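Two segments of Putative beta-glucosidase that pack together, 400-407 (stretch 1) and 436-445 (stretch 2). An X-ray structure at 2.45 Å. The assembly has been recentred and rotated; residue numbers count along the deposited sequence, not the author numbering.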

ATOM      1  N   ASN A 400       4.688 -40.570   1.551  1.00 68.15           N
ATOM      2  CA  ASN A 400       5.661 -40.945   2.557  1.00 70.89           C
ATOM      3  C   ASN A 400       6.099 -39.683   3.296  1.00 67.65           C
ATOM      4  O   ASN A 400       7.212 -39.184   3.102  1.00 67.54           O
ATOM      5  CB  ASN A 400       6.857 -41.635   1.888  1.00 74.72           C
ATOM      6  CG  ASN A 400       6.436 -42.669   0.852  1.00 78.96           C
ATOM      7  OD1 ASN A 400       5.488 -43.430   1.057  1.00 81.34           O
ATOM      8  ND2 ASN A 400       7.133 -42.680  -0.281  1.00 78.70           N
ATOM      9  N   ALA A 401       5.214 -39.146   4.137  1.00 65.45           N
ATOM     10  CA  ALA A 401       5.572 -37.915   4.833  1.00 62.40           C
ATOM     11  C   ALA A 401       4.571 -37.600   5.935  1.00 62.48           C
ATOM     12  O   ALA A 401       3.374 -37.884   5.814  1.00 61.82           O
ATOM     13  CB  ALA A 401       5.655 -36.726   3.868  1.00 58.84           C
ATOM     14  N   ASP A 402       5.084 -36.974   6.997  1.00 63.78           N
ATOM     15  CA  ASP A 402       4.221 -36.499   8.072  1.00 65.46           C
ATOM     16  C   ASP A 402       3.401 -35.303   7.610  1.00 61.77           C
ATOM     17  O   ASP A 402       2.172 -35.284   7.752  1.00 62.47           O
ATOM     18  CB  ASP A 402       5.062 -36.118   9.294  1.00 67.56           C
ATOM     19  CG  ASP A 402       5.730 -37.313   9.945  1.00 72.59           C
ATOM     20  OD1 ASP A 402       5.180 -38.434   9.864  1.00 76.82           O
ATOM     21  OD2 ASP A 402       6.804 -37.120  10.550  1.00 73.79           O
ATOM     22  N   VAL A 403       4.066 -34.298   7.045  1.00 57.57           N
ATOM     23  CA  VAL A 403       3.419 -33.076   6.590  1.00 54.30           C
ATOM     24  C   VAL A 403       3.942 -32.758   5.196  1.00 51.27           C
ATOM     25  O   VAL A 403       5.126 -32.958   4.906  1.00 50.60           O
ATOM     26  CB  VAL A 403       3.682 -31.893   7.548  1.00 52.52           C
ATOM     27  CG1 VAL A 403       2.871 -30.673   7.135  1.00 49.87           C
ATOM     28  CG2 VAL A 403       3.367 -32.277   8.985  1.00 54.71           C
ATOM     29  N   VAL A 404       3.057 -32.278   4.327  1.00 48.76           N
ATOM     30  CA  VAL A 404       3.429 -31.846   2.987  1.00 45.25           C
ATOM     31  C   VAL A 404       3.257 -30.334   2.932  1.00 41.31           C
ATOM     32  O   VAL A 404       2.166 -29.811   3.188  1.00 40.77           O
ATOM     33  CB  VAL A 404       2.620 -32.563   1.892  1.00 46.17           C
ATOM     34  CG1 VAL A 404       1.156 -32.586   2.222  1.00 47.58           C
ATOM     35  CG2 VAL A 404       2.855 -31.905   0.539  1.00 44.63           C
ATOM     36  N   LEU A 405       4.349 -29.636   2.633  1.00 38.87           N
ATOM     37  CA  LEU A 405       4.348 -28.189   2.431  1.00 35.73           C
ATOM     38  C   LEU A 405       4.266 -27.935   0.931  1.00 34.78           C
ATOM     39  O   LEU A 405       5.255 -28.085   0.210  1.00 32.17           O
ATOM     40  CB  LEU A 405       5.598 -27.567   3.042  1.00 34.01           C
ATOM     41  CG  LEU A 405       5.763 -27.811   4.543  1.00 34.29           C
ATOM     42  CD1 LEU A 405       7.057 -27.202   5.067  1.00 34.03           C
ATOM     43  CD2 LEU A 405       4.558 -27.274   5.301  1.00 34.52           C
ATOM     44  N   MET A 406       3.079 -27.562   0.459  1.00 34.17           N
ATOM     45  CA  MET A 406       2.841 -27.338  -0.960  1.00 33.88           C
ATOM     46  C   MET A 406       2.835 -25.848  -1.251  1.00 32.62           C
ATOM     47  O   MET A 406       2.062 -25.096  -0.648  1.00 32.69           O
ATOM     48  CB  MET A 406       1.519 -27.951  -1.405  1.00 35.80           C
ATOM     49  CG  MET A 406       1.339 -27.907  -2.902  1.00 36.90           C
ATOM     50  SD  MET A 406      -0.062 -28.897  -3.396  1.00 39.53           S
ATOM     51  CE  MET A 406       0.400 -30.450  -2.640  1.00 41.48           C
ATOM     52  N   PHE A 407       3.681 -25.430  -2.188  1.00 32.04           N
ATOM     53  CA  PHE A 407       3.858 -24.018  -2.517  1.00 30.63           C
ATOM     54  C   PHE A 407       3.154 -23.726  -3.837  1.00 26.40           C
ATOM     55  O   PHE A 407       3.583 -24.193  -4.898  1.00 26.90           O
ATOM     56  CB  PHE A 407       5.342 -23.669  -2.575  1.00 31.26           C
ATOM     57  CG  PHE A 407       6.002 -23.636  -1.225  1.00 31.32           C
ATOM     58  CD1 PHE A 407       6.270 -24.814  -0.541  1.00 33.24           C
ATOM     59  CD2 PHE A 407       6.357 -22.437  -0.642  1.00 29.70           C
ATOM     60  CE1 PHE A 407       6.875 -24.795   0.698  1.00 33.40           C
ATOM     61  CE2 PHE A 407       6.967 -22.409   0.602  1.00 31.34           C
ATOM     62  CZ  PHE A 407       7.224 -23.588   1.270  1.00 33.05           C
ATOM     63  N   ALA A 436      -5.088 -34.100  -6.092  1.00 45.78           N
ATOM     64  CA  ALA A 436      -4.482 -35.424  -6.184  1.00 46.17           C
ATOM     65  C   ALA A 436      -3.639 -35.731  -4.956  1.00 45.57           C
ATOM     66  O   ALA A 436      -3.668 -36.854  -4.442  1.00 47.03           O
ATOM     67  CB  ALA A 436      -3.639 -35.528  -7.453  1.00 45.57           C
ATOM     68  N   VAL A 437      -2.875 -34.752  -4.474  1.00 43.56           N
ATOM     69  CA  VAL A 437      -2.079 -34.980  -3.275  1.00 44.45           C
ATOM     70  C   VAL A 437      -2.987 -35.215  -2.072  1.00 46.26           C
ATOM     71  O   VAL A 437      -2.719 -36.089  -1.238  1.00 46.09           O
ATOM     72  CB  VAL A 437      -1.105 -33.806  -3.051  1.00 40.59           C
ATOM     73  CG1 VAL A 437      -0.465 -33.885  -1.669  1.00 40.90           C
ATOM     74  CG2 VAL A 437      -0.038 -33.790  -4.138  1.00 39.92           C
ATOM     75  N   ALA A 438      -4.092 -34.469  -1.979  1.00 46.27           N
ATOM     76  CA  ALA A 438      -4.991 -34.596  -0.837  1.00 47.55           C
ATOM     77  C   ALA A 438      -5.627 -35.975  -0.746  1.00 50.91           C
ATOM     78  O   ALA A 438      -6.038 -36.387   0.345  1.00 51.91           O
ATOM     79  CB  ALA A 438      -6.082 -33.527  -0.899  1.00 47.07           C
ATOM     80  N   ALA A 439      -5.715 -36.697  -1.865  1.00 52.90           N
ATOM     81  CA  ALA A 439      -6.281 -38.039  -1.840  1.00 56.08           C
ATOM     82  C   ALA A 439      -5.379 -39.025  -1.114  1.00 57.74           C
ATOM     83  O   ALA A 439      -5.866 -40.057  -0.639  1.00 60.46           O
ATOM     84  CB  ALA A 439      -6.545 -38.532  -3.263  1.00 57.03           C
ATOM     85  N   GLU A 440      -4.076 -38.742  -1.029  1.00 56.15           N
ATOM     86  CA  GLU A 440      -3.147 -39.634  -0.357  1.00 58.01           C
ATOM     87  C   GLU A 440      -2.595 -39.082   0.948  1.00 57.87           C
ATOM     88  O   GLU A 440      -2.033 -39.852   1.732  1.00 59.94           O
ATOM     89  CB  GLU A 440      -1.971 -39.978  -1.282  1.00 57.57           C
ATOM     90  CG  GLU A 440      -1.621 -41.458  -1.284  1.00 59.87           C
ATOM     91  CD  GLU A 440      -2.730 -42.313  -1.865  1.00 61.09           C
ATOM     92  OE1 GLU A 440      -3.203 -42.001  -2.978  1.00 59.54           O
ATOM     93  OE2 GLU A 440      -3.137 -43.295  -1.205  1.00 63.90           O
ATOM     94  N   ASN A 441      -2.737 -37.783   1.202  1.00 56.77           N
ATOM     95  CA  ASN A 441      -2.235 -37.197   2.443  1.00 57.19           C
ATOM     96  C   ASN A 441      -3.026 -35.931   2.723  1.00 56.07           C
ATOM     97  O   ASN A 441      -2.945 -34.968   1.956  1.00 52.92           O
ATOM     98  CB  ASN A 441      -0.737 -36.897   2.337  1.00 55.44           C
ATOM     99  CG  ASN A 441      -0.090 -36.646   3.689  1.00 55.38           C
ATOM    100  OD1 ASN A 441      -0.742 -36.201   4.630  1.00 55.52           O
ATOM    101  ND2 ASN A 441       1.200 -36.938   3.789  1.00 55.56           N
ATOM    102  N   LYS A 442      -3.766 -35.921   3.827  1.00 58.90           N
ATOM    103  CA  LYS A 442      -4.618 -34.795   4.171  1.00 58.31           C
ATOM    104  C   LYS A 442      -3.886 -33.720   4.962  1.00 55.02           C
ATOM    105  O   LYS A 442      -4.400 -32.602   5.081  1.00 53.60           O
ATOM    106  CB  LYS A 442      -5.840 -35.284   4.956  1.00 63.10           C
ATOM    107  CG  LYS A 442      -6.278 -36.699   4.579  1.00 68.10           C
ATOM    108  CD  LYS A 442      -7.760 -36.940   4.840  1.00 71.05           C
ATOM    109  CE  LYS A 442      -8.611 -36.447   3.677  1.00 70.39           C
ATOM    110  NZ  LYS A 442      -8.341 -37.208   2.421  1.00 71.21           N
ATOM    111  N   ASN A 443      -2.701 -34.023   5.491  1.00 54.07           N
ATOM    112  CA  ASN A 443      -1.931 -33.069   6.289  1.00 51.57           C
ATOM    113  C   ASN A 443      -1.143 -32.185   5.332  1.00 47.78           C
ATOM    114  O   ASN A 443       0.064 -32.346   5.128  1.00 47.48           O
ATOM    115  CB  ASN A 443      -1.017 -33.794   7.266  1.00 52.90           C
ATOM    116  CG  ASN A 443      -1.781 -34.479   8.369  1.00 56.29           C
ATOM    117  OD1 ASN A 443      -2.774 -33.950   8.870  1.00 56.82           O
ATOM    118  ND2 ASN A 443      -1.337 -35.672   8.746  1.00 59.21           N
ATOM    119  N   ILE A 444      -1.851 -31.231   4.734  1.00 44.43           N
ATOM    120  CA  ILE A 444      -1.299 -30.343   3.719  1.00 41.21           C
ATOM    121  C   ILE A 444      -1.276 -28.922   4.265  1.00 38.51           C
ATOM    122  O   ILE A 444      -2.265 -28.455   4.841  1.00 36.81           O
ATOM    123  CB  ILE A 444      -2.114 -30.404   2.417  1.00 39.91           C
ATOM    124  CG1 ILE A 444      -2.178 -31.838   1.892  1.00 40.47           C
ATOM    125  CG2 ILE A 444      -1.508 -29.479   1.378  1.00 37.50           C
ATOM    126  CD1 ILE A 444      -2.872 -31.979   0.568  1.00 39.77           C
ATOM    127  N   VAL A 445      -0.139 -28.250   4.110  1.00 35.24           N
ATOM    128  CA  VAL A 445      -0.039 -26.808   4.299  1.00 35.41           C
ATOM    129  C   VAL A 445       0.268 -26.186   2.944  1.00 34.90           C
ATOM    130  O   VAL A 445       1.271 -26.532   2.307  1.00 31.45           O
ATOM    131  CB  VAL A 445       1.029 -26.429   5.336  1.00 35.32           C
ATOM    132  CG1 VAL A 445       1.018 -24.929   5.565  1.00 33.58           C
ATOM    133  CG2 VAL A 445       0.797 -27.162   6.644  1.00 37.28           C
TER

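The contact is built first from backbone. Two strands, beginning at Val403 and Ile444, run parallel, with Val404 beside Ile444 and Leu405 beside Val445, each pair with CA atoms 5.0 Å apart. Three hydrogen bonds stitch them. Val404 N donates to Asn443 O at 3.1 Å, Val445 N to Val404 O at 2.9 Å, and Met406 N to Val445 O at 2.8 Å. The first two are almost straight, with angles at the hydrogen of 172° and 174°; the third bends to 157°. The pattern is the staggered one of parallel sheets: Val404 offers both its N and its O to the neighbouring strand, bonding to the residues before and after Ile444, and Val445 likewise uses both its polar backbone atoms, reaching the residues before and after Leu405. Two CA-H...O contacts fill in between, Ile444 CA to Val404 O and Leu405 CA to Val445 O, both 3.5 Å. These bonds use backbone atoms alone; the side chains contribute through packing.

A single side-chain hydrogen bond extends the pairing beyond the strands. Asn441 points its CA-to-CB bond toward stretch 1, and its ND2 donates to Ala401 O at 3.1 Å, with a bent angle of 136°. The other end of the same amide turns back on its own loop, where Asn443 N donates to Asn441 OD1 at 3.1 Å. An amide suits this buried position because it carries a donor and an acceptor together: one ties the segments, the other braces the turn that leads into the strand. Ala401 presents its carbonyl with little side chain around it. Nearby, Asn443 adds a plain contact, its CB 3.6 Å from Asp402 O, while the CA-to-CB bond of Asp402 points away from stretch 2 and its OD2 is hydrogen-bonded elsewhere in the structure.

Apolar packing falls on both faces of the sheet. On the face of Val404 and Ile444, the closest side-chain approach is Val404 CG1 to Ile444 CG1, 3.4 Å. Val437, on the helix, lies over this face with its CA-to-CB bond pointing toward stretch 1, its CG1 4.4 Å from Val404 CG1. Met406 completes the cluster. Its CA-to-CB bond points sideways, but the long chain, t at chi1 and chi2 and m at chi3, carries CE to 3.7 Å from Val437 CG1. A flexible, unbranched residue thus reaches the helix from the strand, while beta-branched Val404 and Ile444, of types that favour extended backbone, fill the space nearer the sheet.

On the face of Leu405 and Val445, Leu405 CD2 comes within 3.6 Å of Val445 CB, and Val403 CG1 lies 4.1 Å from Val445 CG2. Val445 therefore touches two side chains of the neighbouring strand. The whole contact buries 477 Å², summed over both sides, with Val445 and Val404 the most covered residues, one on each face. The rule to read here is a short parallel backbone ladder, apolar side chains on both faces, and one asparagine amide securing the entry.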